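Tyrosine--tRNA ligase, mitochondrial (Coccidioides posadasii, PDB 5IJX) probably attaches L-tyrosine to mitochondrial tRNA(Tyr) at the expense of ATP, this chain being the class I catalytic part of a longer synthetase. Local coordinates at residues Ser39-Arg44 with Phe87-Trp92; Asp55-Leu60 with Tyr279-Pro284; Trp92-Gly97 with Phe156-Ala161; Ala252-Leu257 with Leu275-Gly280. All coordinates share one frame; numbering follows the deposited sequence.

Contact 1 of 4, residues Ser39-Arg44 with Phe87-Trp92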
loop_
_atom_site.group_PDB
_atom_site.type_symbol
_atom_site.label_atom_id
_atom_site.label_comp_id
_atom_site.label_asym_id
_atom_site.label_seq_id
_atom_site.Cartn_x
_atom_site.Cartn_y
_atom_site.Cartn_z
ATOM N N SER A 39 31.647 14.555 -15.154
ATOM C CA SER A 39 33.002 14.993 -14.837
ATOM C C SER A 39 32.998 16.399 -14.248
ATOM O O SER A 39 33.709 16.679 -13.273
ATOM C CB SER A 39 33.873 14.941 -16.093
ATOM O OG SER A 39 35.188 15.392 -15.823
ATOM N N PHE A 40 32.194 17.295 -14.823
ATOM C CA PHE A 40 32.116 18.659 -14.312
ATOM C C PHE A 40 31.579 18.677 -12.886
ATOM O O PHE A 40 32.174 19.297 -11.996
ATOM C CB PHE A 40 31.243 19.509 -15.234
ATOM C CG PHE A 40 31.003 20.900 -14.728
ATOM C CD1 PHE A 40 32.029 21.828 -14.700
ATOM C CD2 PHE A 40 29.748 21.281 -14.288
ATOM C CE1 PHE A 40 31.808 23.109 -14.236
ATOM C CE2 PHE A 40 29.520 22.561 -13.824
ATOM C CZ PHE A 40 30.552 23.476 -13.798
ATOM N N LEU A 41 30.452 17.997 -12.645
ATOM C CA LEU A 41 29.919 17.919 -11.288
ATOM C C LEU A 41 30.977 17.419 -10.312
ATOM O O LEU A 41 31.060 17.892 -9.172
ATOM C CB LEU A 41 28.692 17.004 -11.247
ATOM C CG LEU A 41 27.384 17.494 -11.875
ATOM C CD1 LEU A 41 26.291 16.465 -11.638
ATOM C CD2 LEU A 41 26.962 18.850 -11.326
ATOM N N GLU A 42 31.798 16.460 -10.745
ATOM C CA GLU A 42 32.859 15.950 -9.883
ATOM C C GLU A 42 33.889 17.035 -9.587
ATOM O O GLU A 42 34.272 17.241 -8.430
ATOM C CB GLU A 42 33.529 14.738 -10.533
ATOM C CG GLU A 42 32.628 13.519 -10.656
ATOM C CD GLU A 42 33.297 12.371 -11.388
ATOM O OE1 GLU A 42 34.291 12.618 -12.100
ATOM O OE2 GLU A 42 32.829 11.220 -11.247
ATOM N N GLU A 43 34.348 17.744 -10.622
ATOM C CA GLU A 43 35.346 18.783 -10.400
ATOM C C GLU A 43 34.806 19.912 -9.531
ATOM O O GLU A 43 35.595 20.711 -9.014
ATOM C CB GLU A 43 35.858 19.321 -11.745
ATOM C CG GLU A 43 35.339 20.696 -12.159
ATOM C CD GLU A 43 35.922 21.157 -13.485
ATOM O OE1 GLU A 43 36.819 20.467 -14.013
ATOM O OE2 GLU A 43 35.485 22.210 -13.998
ATOM N N ARG A 44 33.488 19.997 -9.355
ATOM C CA ARG A 44 32.889 20.939 -8.420
ATOM C C ARG A 44 32.690 20.345 -7.031
ATOM O O ARG A 44 32.250 21.059 -6.125
ATOM C CB ARG A 44 31.539 21.439 -8.954
ATOM C CG ARG A 44 31.592 22.067 -10.341
ATOM C CD ARG A 44 32.401 23.359 -10.375
ATOM N NE ARG A 44 31.763 24.441 -9.627
ATOM C CZ ARG A 44 32.044 25.731 -9.788
ATOM N NH1 ARG A 44 32.950 26.114 -10.679
ATOM N NH2 ARG A 44 31.414 26.646 -9.064
ATOM N N PHE A 87 20.191 20.521 -4.960
ATOM C CA PHE A 87 19.603 21.550 -5.803
ATOM C C PHE A 87 20.657 22.226 -6.666
ATOM O O PHE A 87 20.420 22.488 -7.853
ATOM C CB PHE A 87 18.864 22.558 -4.926
ATOM C CG PHE A 87 17.672 21.971 -4.211
ATOM C CD1 PHE A 87 16.952 20.933 -4.781
ATOM C CD2 PHE A 87 17.278 22.446 -2.972
ATOM C CE1 PHE A 87 15.865 20.389 -4.139
ATOM C CE2 PHE A 87 16.186 21.899 -2.322
ATOM C CZ PHE A 87 15.483 20.870 -2.910
HETATM N N MSE A 88 21.832 22.498 -6.103
HETATM C CA MSE A 88 22.938 23.000 -6.906
HETATM C C MSE A 88 23.065 22.118 -8.139
HETATM O O MSE A 88 23.022 22.617 -9.267
HETATM C CB MSE A 88 24.251 23.015 -6.118
HETATM C CG MSE A 88 24.313 24.043 -4.993
HETATM SE SE MSE A 88 23.913 25.869 -5.550
HETATM C CE MSE A 88 25.072 25.980 -7.112
ATOM N N ILE A 89 23.178 20.803 -7.927
ATOM C CA ILE A 89 23.258 19.886 -9.061
ATOM C C ILE A 89 22.105 20.152 -10.021
ATOM O O ILE A 89 22.315 20.444 -11.206
ATOM C CB ILE A 89 23.285 18.422 -8.577
ATOM C CG1 ILE A 89 24.617 18.139 -7.869
ATOM C CG2 ILE A 89 23.067 17.457 -9.750
ATOM C CD1 ILE A 89 24.843 16.687 -7.463
ATOM N N LEU A 90 20.870 20.103 -9.512
ATOM C CA LEU A 90 19.721 20.418 -10.352
ATOM C C LEU A 90 19.955 21.717 -11.109
ATOM O O LEU A 90 19.846 21.765 -12.340
ATOM C CB LEU A 90 18.447 20.519 -9.509
ATOM C CG LEU A 90 17.864 19.238 -8.905
ATOM C CD1 LEU A 90 16.459 19.511 -8.396
ATOM C CD2 LEU A 90 17.850 18.079 -9.893
ATOM N N GLY A 91 20.311 22.775 -10.382
ATOM C CA GLY A 91 20.609 24.052 -10.995
ATOM C C GLY A 91 21.521 23.859 -12.183
ATOM O O GLY A 91 21.156 24.178 -13.323
ATOM N N TRP A 92 22.702 23.291 -11.932
ATOM C CA TRP A 92 23.626 23.026 -13.026
ATOM C C TRP A 92 22.915 22.271 -14.138
ATOM O O TRP A 92 22.864 22.731 -15.284
ATOM C CB TRP A 92 24.840 22.244 -12.520
ATOM C CG TRP A 92 25.803 23.085 -11.724
ATOM C CD1 TRP A 92 26.071 22.987 -10.389
ATOM C CD2 TRP A 92 26.618 24.157 -12.219
ATOM N NE1 TRP A 92 27.005 23.929 -10.023
ATOM C CE2 TRP A 92 27.356 24.658 -11.128
ATOM C CE3 TRP A 92 26.794 24.740 -13.478
ATOM C CZ2 TRP A 92 28.255 25.709 -11.259
ATOM C CZ3 TRP A 92 27.688 25.787 -13.602
ATOM C CH2 TRP A 92 28.405 26.261 -12.500
#
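Phe40 turns its ring edge onto one face of the Trp92 indole. The pair is T-shaped: the Phe40 ring and the six-membered ring of Trp92 have centroids 4.8 Å apart and planes at 80°. CE2 of Phe40 does most of the touching, 3.5 Å from Trp92 CE3 and offset toward the rim of the indole. CZ of Phe40 reaches CZ3 and CH2 of the same ring. One face of the Phe40 ring is covered from within its own segment by CG of Arg44. Phe40 CG is anti to the backbone N (chi1 175°), and the CA–CB bond already points at helix 84-95.

Arg44 comes to the edge of the indole. Its guanidinium presents a face to Trp92 CZ2, which lies 4.0 Å from Arg44 NH2, and the two planes are steeply inclined. The polar end is held outside the contact: NE bonds to Lys331 O and NH1 to Val336 O. These bonds probably fix the rotation of the group beside the ring.

Leu41 packs beside the aromatic pair. Its CD1 meets Ile89 CG2 at 3.9 Å, and its CD2 lies 4.2 Å from Trp92 CB. The axes of helix segments 39-43 and 87-92 run at 138° to each other, 11.5 Å apart at closest approach. Large side chains bridge this wide gap. Leu90 and Phe87 of helix 84-95 touch strand 67-72. This is outer-layer helix packing on the Rossmann-type nucleotide-binding fold of class I synthetases.

Contact 2 of 4, residues Asp55-Leu60 with Tyr279-Pro284; sequences DALDKL and YGITTP
Tyr279 reaches from strand 279-283 across helix 54-63, and its side chain meets Leu57, Ala56 and Leu60. Tyr279 CB lies 3.7 Å from Leu57 CD1. CG is near both CD1 and CB of Leu57. Along one side of the ring, Tyr279 CD1 meets Leu57 CB at 3.8 Å, and CE1 comes to Ala56 CB and the backbone N of Leu57. On the other side, Tyr279 CD2 lies 3.5 Å from Leu60 CD2, and CE2 touches the same methyl. At the tip, Tyr279 OH ends 3.5 Å from Ala56 CB. One face of the ring is turned to the helix, with Leu57 CA above it near the rim.

Leu57 and Tyr279 lie side by side, pointing opposite ways. The second branch of the leucine, Leu57 CD2, meets Ile281 CG1 at 3.8 Å, crossing that side chain at about a right angle. Ile281 also packs on Ile89 of helix 84-95. Leu57 and Leu60 touch strand 233-239 as well, so the helix covers two neighbouring strands. The segment axes of helix and strand make an angle of 106°.

All six touching residues are buried, and they meet mainly by apolar packing. The phenol oxygen is the polar side-chain atom among the touching groups, and its hydrogen bond to Asp274 O satisfies it. Packing of carbon surfaces, rather than polar pairing, therefore joins helix to sheet.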
loop_
_atom_site.group_PDB
_atom_site.type_symbol
_atom_site.label_atom_id
_atom_site.label_comp_id
_atom_site.label_asym_id
_atom_site.label_seq_id
_atom_site.Cartn_x
_atom_site.Cartn_y
_atom_site.Cartn_z
ATOM N N ASP A 55 30.706 5.285 -15.004
ATOM C CA ASP A 55 30.925 5.528 -16.426
ATOM C C ASP A 55 29.653 5.302 -17.234
ATOM O O ASP A 55 29.446 5.960 -18.261
ATOM C CB ASP A 55 32.049 4.633 -16.947
ATOM C CG ASP A 55 33.395 4.968 -16.329
ATOM O OD1 ASP A 55 34.289 4.097 -16.334
ATOM O OD2 ASP A 55 33.557 6.105 -15.837
ATOM N N ALA A 56 28.793 4.382 -16.793
ATOM C CA ALA A 56 27.509 4.195 -17.461
ATOM C C ALA A 56 26.645 5.446 -17.351
ATOM O O ALA A 56 25.948 5.814 -18.303
ATOM C CB ALA A 56 26.778 2.989 -16.870
ATOM N N LEU A 57 26.676 6.112 -16.193
ATOM C CA LEU A 57 25.894 7.332 -16.021
ATOM C C LEU A 57 26.474 8.474 -16.845
ATOM O O LEU A 57 25.729 9.216 -17.498
ATOM C CB LEU A 57 25.836 7.712 -14.542
ATOM C CG LEU A 57 25.207 9.071 -14.221
ATOM C CD1 LEU A 57 23.804 9.181 -14.809
ATOM C CD2 LEU A 57 25.179 9.301 -12.715
ATOM N N ASP A 58 27.797 8.641 -16.813
ATOM C CA ASP A 58 28.440 9.609 -17.695
ATOM C C ASP A 58 28.006 9.384 -19.140
ATOM O O ASP A 58 27.651 10.328 -19.857
ATOM C CB ASP A 58 29.961 9.496 -17.562
ATOM C CG ASP A 58 30.681 10.761 -17.979
ATOM O OD1 ASP A 58 30.013 11.806 -18.142
ATOM O OD2 ASP A 58 31.919 10.717 -18.131
ATOM N N LYS A 59 28.013 8.121 -19.572
ATOM C CA LYS A 59 27.564 7.774 -20.916
ATOM C C LYS A 59 26.120 8.206 -21.141
ATOM O O LYS A 59 25.793 8.816 -22.166
ATOM C CB LYS A 59 27.718 6.268 -21.128
ATOM C CG LYS A 59 27.443 5.788 -22.542
ATOM C CD LYS A 59 27.767 4.302 -22.679
ATOM C CE LYS A 59 26.524 3.444 -22.564
ATOM N NZ LYS A 59 26.848 2.012 -22.297
ATOM N N LEU A 60 25.238 7.889 -20.191
ATOM C CA LEU A 60 23.832 8.256 -20.317
ATOM C C LEU A 60 23.678 9.756 -20.529
ATOM O O LEU A 60 23.069 10.203 -21.507
ATOM C CB LEU A 60 23.065 7.812 -19.071
ATOM C CG LEU A 60 21.607 8.275 -18.981
ATOM C CD1 LEU A 60 20.750 7.566 -20.019
ATOM C CD2 LEU A 60 21.061 8.047 -17.585
ATOM N N TYR A 279 19.597 5.851 -12.489
ATOM C CA TYR A 279 20.864 6.114 -11.822
ATOM C C TYR A 279 20.646 7.097 -10.677
ATOM O O TYR A 279 19.603 7.755 -10.572
ATOM C CB TYR A 279 21.908 6.669 -12.799
ATOM C CG TYR A 279 22.274 5.729 -13.929
ATOM C CD1 TYR A 279 23.383 4.896 -13.835
ATOM C CD2 TYR A 279 21.514 5.679 -15.090
ATOM C CE1 TYR A 279 23.722 4.038 -14.867
ATOM C CE2 TYR A 279 21.846 4.824 -16.125
ATOM C CZ TYR A 279 22.951 4.007 -16.009
ATOM O OH TYR A 279 23.282 3.156 -17.039
ATOM N N GLY A 280 21.657 7.200 -9.815
ATOM C CA GLY A 280 21.585 8.096 -8.682
ATOM C C GLY A 280 22.878 8.863 -8.498
ATOM O O GLY A 280 23.950 8.436 -8.932
ATOM N N ILE A 281 22.755 10.014 -7.836
ATOM C CA ILE A 281 23.900 10.820 -7.432
ATOM C C ILE A 281 23.681 11.280 -5.997
ATOM O O ILE A 281 22.597 11.766 -5.650
ATOM C CB ILE A 281 24.118 12.034 -8.357
ATOM C CG1 ILE A 281 24.293 11.574 -9.807
ATOM C CG2 ILE A 281 25.347 12.826 -7.906
ATOM C CD1 ILE A 281 24.368 12.709 -10.807
ATOM N N THR A 282 24.710 11.126 -5.168
ATOM C CA THR A 282 24.686 11.575 -3.783
ATOM C C THR A 282 25.762 12.634 -3.593
ATOM O O THR A 282 26.911 12.443 -4.014
ATOM C CB THR A 282 24.912 10.417 -2.804
ATOM O OG1 THR A 282 26.158 9.773 -3.098
ATOM C CG2 THR A 282 23.774 9.407 -2.892
ATOM N N THR A 283 25.380 13.740 -2.961
ATOM C CA THR A 283 26.256 14.865 -2.683
ATOM C C THR A 283 26.926 14.702 -1.329
ATOM O O THR A 283 26.492 13.895 -0.501
ATOM C CB THR A 283 25.461 16.166 -2.689
ATOM O OG1 THR A 283 24.608 16.206 -1.540
ATOM C CG2 THR A 283 24.611 16.274 -3.944
ATOM N N PRO A 284 27.992 15.460 -1.070
ATOM C CA PRO A 284 28.599 15.439 0.268
ATOM C C PRO A 284 27.635 15.891 1.355
ATOM O O PRO A 284 26.477 16.222 1.076
ATOM C CB PRO A 284 29.780 16.407 0.130
ATOM C CG PRO A 284 30.108 16.398 -1.328
ATOM C CD PRO A 284 28.800 16.228 -2.033
#

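Contact 3 of 4, residues Trp92-Gly97 with Phe156-Ala161; sequences WAYVHG and FEWEWA
A Schellman motif ends helix 84-95 here, and the loop between helix 126-154 and strand 164-168 packs against that end through Phe156 and Val95. CG2 of Val95 sits over the centre of the Phe156 ring, 3.9 Å from its centroid and 6° off the normal, a CH-pi contact. Val95 CG1 is anti to the carbonyl carbon (chi1 -62°), which leaves CG2 between the backbone N and the carbonyl carbon and over the ring. Val95 CB also meets Phe156 CG at 3.9 Å.

The far end of the Phe156 ring touches two other aromatic groups. Phe156 CZ is 3.7 Å from Trp92 CZ3 and in the plane of the indole, at the edge. Phe156 CE1 is 3.4 Å from His96 NE2, with the His96 and Phe156 rings set obliquely at 52°. His96 also meets the ring of Phe37.

Gly97 is the C-prime residue of the Schellman motif. Its phi is positive, and a side chain would run into the carbonyl of His96. Gly97 N bonds to Tyr94 O, and Leu98 N to Ala93 O. The chain then enters strand 99-104, the neighbour of strand 164-168 in the Rossmann-type sheet. Loop residues 156-161 pack on the helix end shortly before strand 164-168 begins.

Gly97 O and Ala161 O are joined by a water that donates to both, at 2.8 Å from Gly97 O and 3.0 Å from Ala161 O. Gly97 O also accepts from Arg65 NH1. Farther along, the OH of Tyr94 lies at the edge of the Trp158 indole, near its plane.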
loop_
_atom_site.group_PDB
_atom_site.type_symbol
_atom_site.label_atom_id
_atom_site.label_comp_id
_atom_site.label_asym_id
_atom_site.label_seq_id
_atom_site.Cartn_x
_atom_site.Cartn_y
_atom_site.Cartn_z
ATOM N N TRP A 92 22.702 23.291 -11.932
ATOM C CA TRP A 92 23.626 23.026 -13.026
ATOM C C TRP A 92 22.915 22.271 -14.138
ATOM O O TRP A 92 22.864 22.731 -15.284
ATOM C CB TRP A 92 24.840 22.244 -12.520
ATOM C CG TRP A 92 25.803 23.085 -11.724
ATOM C CD1 TRP A 92 26.071 22.987 -10.389
ATOM C CD2 TRP A 92 26.618 24.157 -12.219
ATOM N NE1 TRP A 92 27.005 23.929 -10.023
ATOM C CE2 TRP A 92 27.356 24.658 -11.128
ATOM C CE3 TRP A 92 26.794 24.740 -13.478
ATOM C CZ2 TRP A 92 28.255 25.709 -11.259
ATOM C CZ3 TRP A 92 27.688 25.787 -13.602
ATOM C CH2 TRP A 92 28.405 26.261 -12.500
ATOM N N ALA A 93 22.321 21.124 -13.800
ATOM C CA ALA A 93 21.587 20.347 -14.791
ATOM C C ALA A 93 20.683 21.248 -15.619
ATOM O O ALA A 93 20.739 21.249 -16.855
ATOM C CB ALA A 93 20.775 19.253 -14.096
ATOM N N TYR A 94 19.871 22.061 -14.945
ATOM C CA TYR A 94 18.929 22.910 -15.662
ATOM C C TYR A 94 19.643 23.794 -16.677
ATOM O O TYR A 94 19.262 23.840 -17.852
ATOM C CB TYR A 94 18.136 23.759 -14.672
ATOM C CG TYR A 94 17.299 24.829 -15.335
ATOM C CD1 TYR A 94 16.172 24.495 -16.072
ATOM C CD2 TYR A 94 17.632 26.172 -15.222
ATOM C CE1 TYR A 94 15.404 25.463 -16.678
ATOM C CE2 TYR A 94 16.870 27.148 -15.823
ATOM C CZ TYR A 94 15.756 26.789 -16.551
ATOM O OH TYR A 94 14.994 27.762 -17.151
ATOM N N VAL A 95 20.710 24.471 -16.254
ATOM C CA VAL A 95 21.328 25.490 -17.097
ATOM C C VAL A 95 22.165 24.799 -18.161
ATOM O O VAL A 95 22.757 25.459 -19.024
ATOM C CB VAL A 95 22.182 26.483 -16.281
ATOM C CG1 VAL A 95 21.317 27.231 -15.271
ATOM C CG2 VAL A 95 23.341 25.772 -15.593
ATOM N N HIS A 96 22.235 23.470 -18.107
ATOM C CA HIS A 96 22.924 22.714 -19.142
ATOM C C HIS A 96 21.956 22.048 -20.115
ATOM O O HIS A 96 22.375 21.195 -20.905
ATOM C CB HIS A 96 23.856 21.672 -18.512
ATOM C CG HIS A 96 25.184 22.229 -18.095
ATOM N ND1 HIS A 96 26.350 21.972 -18.784
ATOM C CD2 HIS A 96 25.529 23.036 -17.063
ATOM C CE1 HIS A 96 27.357 22.595 -18.196
ATOM N NE2 HIS A 96 26.885 23.248 -17.150
ATOM N N GLY A 97 20.681 22.432 -20.091
ATOM C CA GLY A 97 19.700 21.885 -21.003
ATOM C C GLY A 97 19.068 20.588 -20.558
ATOM O O GLY A 97 18.182 20.079 -21.258
ATOM N N PHE A 156 24.716 31.267 -18.871
ATOM C CA PHE A 156 24.203 30.246 -19.770
ATOM C C PHE A 156 23.032 30.805 -20.564
ATOM O O PHE A 156 22.095 31.369 -19.987
ATOM C CB PHE A 156 23.786 29.007 -18.975
ATOM C CG PHE A 156 24.929 28.338 -18.264
ATOM C CD1 PHE A 156 25.420 27.120 -18.704
ATOM C CD2 PHE A 156 25.525 28.939 -17.167
ATOM C CE1 PHE A 156 26.477 26.507 -18.055
ATOM C CE2 PHE A 156 26.582 28.334 -16.514
ATOM C CZ PHE A 156 27.059 27.116 -16.959
ATOM N N GLU A 157 23.093 30.652 -21.884
ATOM C CA GLU A 157 22.066 31.191 -22.768
ATOM C C GLU A 157 20.792 30.367 -22.632
ATOM O O GLU A 157 20.762 29.190 -23.005
ATOM C CB GLU A 157 22.565 31.189 -24.210
ATOM N N TRP A 158 19.739 30.984 -22.099
ATOM C CA TRP A 158 18.450 30.312 -21.999
ATOM C C TRP A 158 17.998 29.835 -23.372
ATOM O O TRP A 158 18.039 30.587 -24.350
ATOM C CB TRP A 158 17.410 31.257 -21.397
ATOM C CG TRP A 158 16.077 30.613 -21.168
ATOM C CD1 TRP A 158 15.599 30.121 -19.990
ATOM C CD2 TRP A 158 15.051 30.389 -22.143
ATOM N NE1 TRP A 158 14.338 29.605 -20.170
ATOM C CE2 TRP A 158 13.980 29.757 -21.483
ATOM C CE3 TRP A 158 14.936 30.662 -23.510
ATOM C CZ2 TRP A 158 12.807 29.394 -22.141
ATOM C CZ3 TRP A 158 13.772 30.299 -24.161
ATOM C CH2 TRP A 158 12.723 29.673 -23.477
ATOM N N GLU A 159 17.560 28.582 -23.443
ATOM C CA GLU A 159 17.113 27.970 -24.683
ATOM C C GLU A 159 15.696 27.441 -24.521
ATOM O O GLU A 159 15.161 27.338 -23.413
ATOM C CB GLU A 159 18.049 26.831 -25.108
ATOM C CG GLU A 159 19.386 27.289 -25.647
ATOM C CD GLU A 159 20.370 26.146 -25.789
ATOM O OE1 GLU A 159 21.592 26.398 -25.740
ATOM O OE2 GLU A 159 19.919 24.992 -25.944
ATOM N N TRP A 160 15.089 27.100 -25.658
ATOM C CA TRP A 160 13.761 26.502 -25.639
ATOM C C TRP A 160 13.792 25.094 -25.057
ATOM O O TRP A 160 12.790 24.634 -24.498
ATOM C CB TRP A 160 13.186 26.483 -27.056
ATOM C CG TRP A 160 11.857 25.815 -27.168
ATOM C CD1 TRP A 160 10.632 26.405 -27.064
ATOM C CD2 TRP A 160 11.614 24.424 -27.414
ATOM N NE1 TRP A 160 9.640 25.469 -27.228
ATOM C CE2 TRP A 160 10.217 24.245 -27.444
ATOM C CE3 TRP A 160 12.441 23.315 -27.611
ATOM C CZ2 TRP A 160 9.629 23.000 -27.662
ATOM C CZ3 TRP A 160 11.856 22.079 -27.826
ATOM C CH2 TRP A 160 10.464 21.932 -27.852
ATOM N N ALA A 161 14.926 24.402 -25.172
ATOM C CA ALA A 161 15.043 23.036 -24.676
ATOM C C ALA A 161 15.181 22.960 -23.162
ATOM O O ALA A 161 15.018 21.873 -22.598
ATOM C CB ALA A 161 16.242 22.344 -25.329
HETATM O O HOH W 1 15.442 19.430 -20.867
#

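Contact 4 of 4, residues Ala252-Leu257 with Leu275-Gly280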
loop_
_atom_site.group_PDB
_atom_site.type_symbol
_atom_site.label_atom_id
_atom_site.label_comp_id
_atom_site.label_asym_id
_atom_site.label_seq_id
_atom_site.Cartn_x
_atom_site.Cartn_y
_atom_site.Cartn_z
ATOM N N ALA A 252 14.248 -1.021 -7.558
ATOM C CA ALA A 252 12.806 -1.160 -7.717
ATOM C C ALA A 252 12.421 -1.029 -9.184
ATOM O O ALA A 252 11.803 -1.932 -9.764
ATOM C CB ALA A 252 12.078 -0.121 -6.861
ATOM N N ILE A 253 12.814 0.081 -9.812
ATOM C CA ILE A 253 12.463 0.312 -11.211
ATOM C C ILE A 253 12.964 -0.834 -12.075
ATOM O O ILE A 253 12.218 -1.399 -12.884
ATOM C CB ILE A 253 13.024 1.664 -11.689
ATOM C CG1 ILE A 253 12.352 2.809 -10.925
ATOM C CG2 ILE A 253 12.829 1.820 -13.201
ATOM C CD1 ILE A 253 12.930 4.173 -11.216
ATOM N N LYS A 254 14.242 -1.187 -11.928
ATOM C CA LYS A 254 14.777 -2.325 -12.663
ATOM C C LYS A 254 13.897 -3.549 -12.460
ATOM O O LYS A 254 13.508 -4.216 -13.427
ATOM C CB LYS A 254 16.217 -2.598 -12.226
ATOM C CG LYS A 254 17.187 -1.489 -12.635
ATOM C CD LYS A 254 18.596 -1.721 -12.114
ATOM C CE LYS A 254 19.561 -0.670 -12.652
ATOM N NZ LYS A 254 20.850 -0.634 -11.899
ATOM N N GLY A 255 13.531 -3.832 -11.207
ATOM C CA GLY A 255 12.676 -4.977 -10.944
ATOM C C GLY A 255 11.395 -4.932 -11.752
ATOM O O GLY A 255 10.930 -5.956 -12.260
ATOM N N ILE A 256 10.814 -3.741 -11.893
ATOM C CA ILE A 256 9.613 -3.590 -12.709
ATOM C C ILE A 256 9.918 -3.938 -14.161
ATOM O O ILE A 256 9.195 -4.715 -14.797
ATOM C CB ILE A 256 9.054 -2.163 -12.570
ATOM C CG1 ILE A 256 8.548 -1.946 -11.143
ATOM C CG2 ILE A 256 7.942 -1.914 -13.584
ATOM C CD1 ILE A 256 8.091 -0.532 -10.857
ATOM N N LEU A 257 10.998 -3.373 -14.708
ATOM C CA LEU A 257 11.322 -3.621 -16.109
ATOM C C LEU A 257 11.695 -5.081 -16.333
ATOM O O LEU A 257 11.276 -5.690 -17.325
ATOM C CB LEU A 257 12.456 -2.704 -16.560
ATOM C CG LEU A 257 12.256 -1.204 -16.336
ATOM C CD1 LEU A 257 13.513 -0.454 -16.745
ATOM C CD2 LEU A 257 11.050 -0.681 -17.107
ATOM N N LEU A 275 21.303 3.006 -21.354
ATOM C CA LEU A 275 20.538 4.186 -21.732
ATOM C C LEU A 275 19.092 4.137 -21.258
ATOM O O LEU A 275 18.385 5.145 -21.369
ATOM C CB LEU A 275 20.568 4.362 -23.255
ATOM C CG LEU A 275 21.950 4.587 -23.873
ATOM C CD1 LEU A 275 21.851 4.658 -25.388
ATOM C CD2 LEU A 275 22.595 5.847 -23.322
ATOM N N ALA A 276 18.638 2.998 -20.733
ATOM C CA ALA A 276 17.270 2.842 -20.268
ATOM C C ALA A 276 17.151 2.714 -18.756
ATOM O O ALA A 276 16.027 2.694 -18.244
ATOM C CB ALA A 276 16.630 1.606 -20.921
ATOM N N ASN A 277 18.268 2.635 -18.030
ATOM C CA ASN A 277 18.244 2.302 -16.615
ATOM C C ASN A 277 18.230 3.554 -15.750
ATOM O O ASN A 277 18.593 4.645 -16.197
ATOM C CB ASN A 277 19.459 1.451 -16.256
ATOM C CG ASN A 277 19.277 -0.007 -16.616
ATOM O OD1 ASN A 277 18.275 -0.390 -17.217
ATOM N ND2 ASN A 277 20.250 -0.832 -16.248
ATOM N N PRO A 278 17.813 3.419 -14.494
ATOM C CA PRO A 278 17.885 4.540 -13.555
ATOM C C PRO A 278 19.238 4.625 -12.869
ATOM O O PRO A 278 19.940 3.631 -12.681
ATOM C CB PRO A 278 16.775 4.202 -12.551
ATOM C CG PRO A 278 16.788 2.710 -12.507
ATOM C CD PRO A 278 17.110 2.262 -13.912
ATOM N N TYR A 279 19.597 5.851 -12.489
ATOM C CA TYR A 279 20.864 6.114 -11.822
ATOM C C TYR A 279 20.646 7.097 -10.677
ATOM O O TYR A 279 19.603 7.755 -10.572
ATOM C CB TYR A 279 21.908 6.669 -12.799
ATOM C CG TYR A 279 22.274 5.729 -13.929
ATOM C CD1 TYR A 279 23.383 4.896 -13.835
ATOM C CD2 TYR A 279 21.514 5.679 -15.090
ATOM C CE1 TYR A 279 23.722 4.038 -14.867
ATOM C CE2 TYR A 279 21.846 4.824 -16.125
ATOM C CZ TYR A 279 22.951 4.007 -16.009
ATOM O OH TYR A 279 23.282 3.156 -17.039
ATOM N N GLY A 280 21.657 7.200 -9.815
ATOM C CA GLY A 280 21.585 8.096 -8.682
ATOM C C GLY A 280 22.878 8.863 -8.498
ATOM O O GLY A 280 23.950 8.436 -8.932
#
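Pro278 fits its ring against Ile253 and Lys254 on helix 243-259. Pro278 CG lies 4.0 Å from Ile253 CB, and Pro278 CB is 4.1 Å from Ile253 CD1. In Ile253, CG1 is anti to the carbonyl carbon (chi1 -65°) and CG2 anti to the backbone N. Both branches take part: CG2 meets Pro278 CG, while CD1, at the end of the CG1 branch, meets Pro278 CB.

Lys254 is extended beyond CG, with chi2 to chi4 all near 180°. Its aliphatic part passes obliquely by Pro278, and Lys254 CG and CE are each 4.0 Å from Pro278 CD. Lys254 CE also meets ND2 of Asn277 at 3.7 Å, a packing contact with the side chains crossing at about a right angle. Leu257 CD1 comes loosely to Ala276 O.

Pro278 and Ile253 also touch Phe225 of helix 217-229. The Lys254 side is partly exposed. Asn277 O accepts from Gln234 NE2, so the segment is tied to strand 233-239. The contact packs the helix of a beta-alpha-beta unit (strand 233-239, helix 243-259, strand 279-283) on the entrance to its second strand, as in Rossmann-type folds.

In the fold
Contacts 1 and 2 are buried, and contact 3 is mostly so, although its loop carries the exposed Trp158. Contact 4 is partly buried, with a lysine at its margin. Contacts 1 and 3 share Trp92 on helix 84-95: contact 1 uses a face and part of the edge, contact 3 the edge at CZ3. Contacts 2 and 4 both use strand 279-283 and touch where Leu60 meets Leu275 O, but Tyr279 carries contact 2 and Pro278 contact 4. Contacts 1 and 2 touch where Ile89 meets Ile281 and Thr283. Aromatic groups dominate contacts 1 and 3; contact 2 is apolar packing round one tyrosine, contact 4 largely aliphatic. Contact 3 alone has a water bridge between its segments.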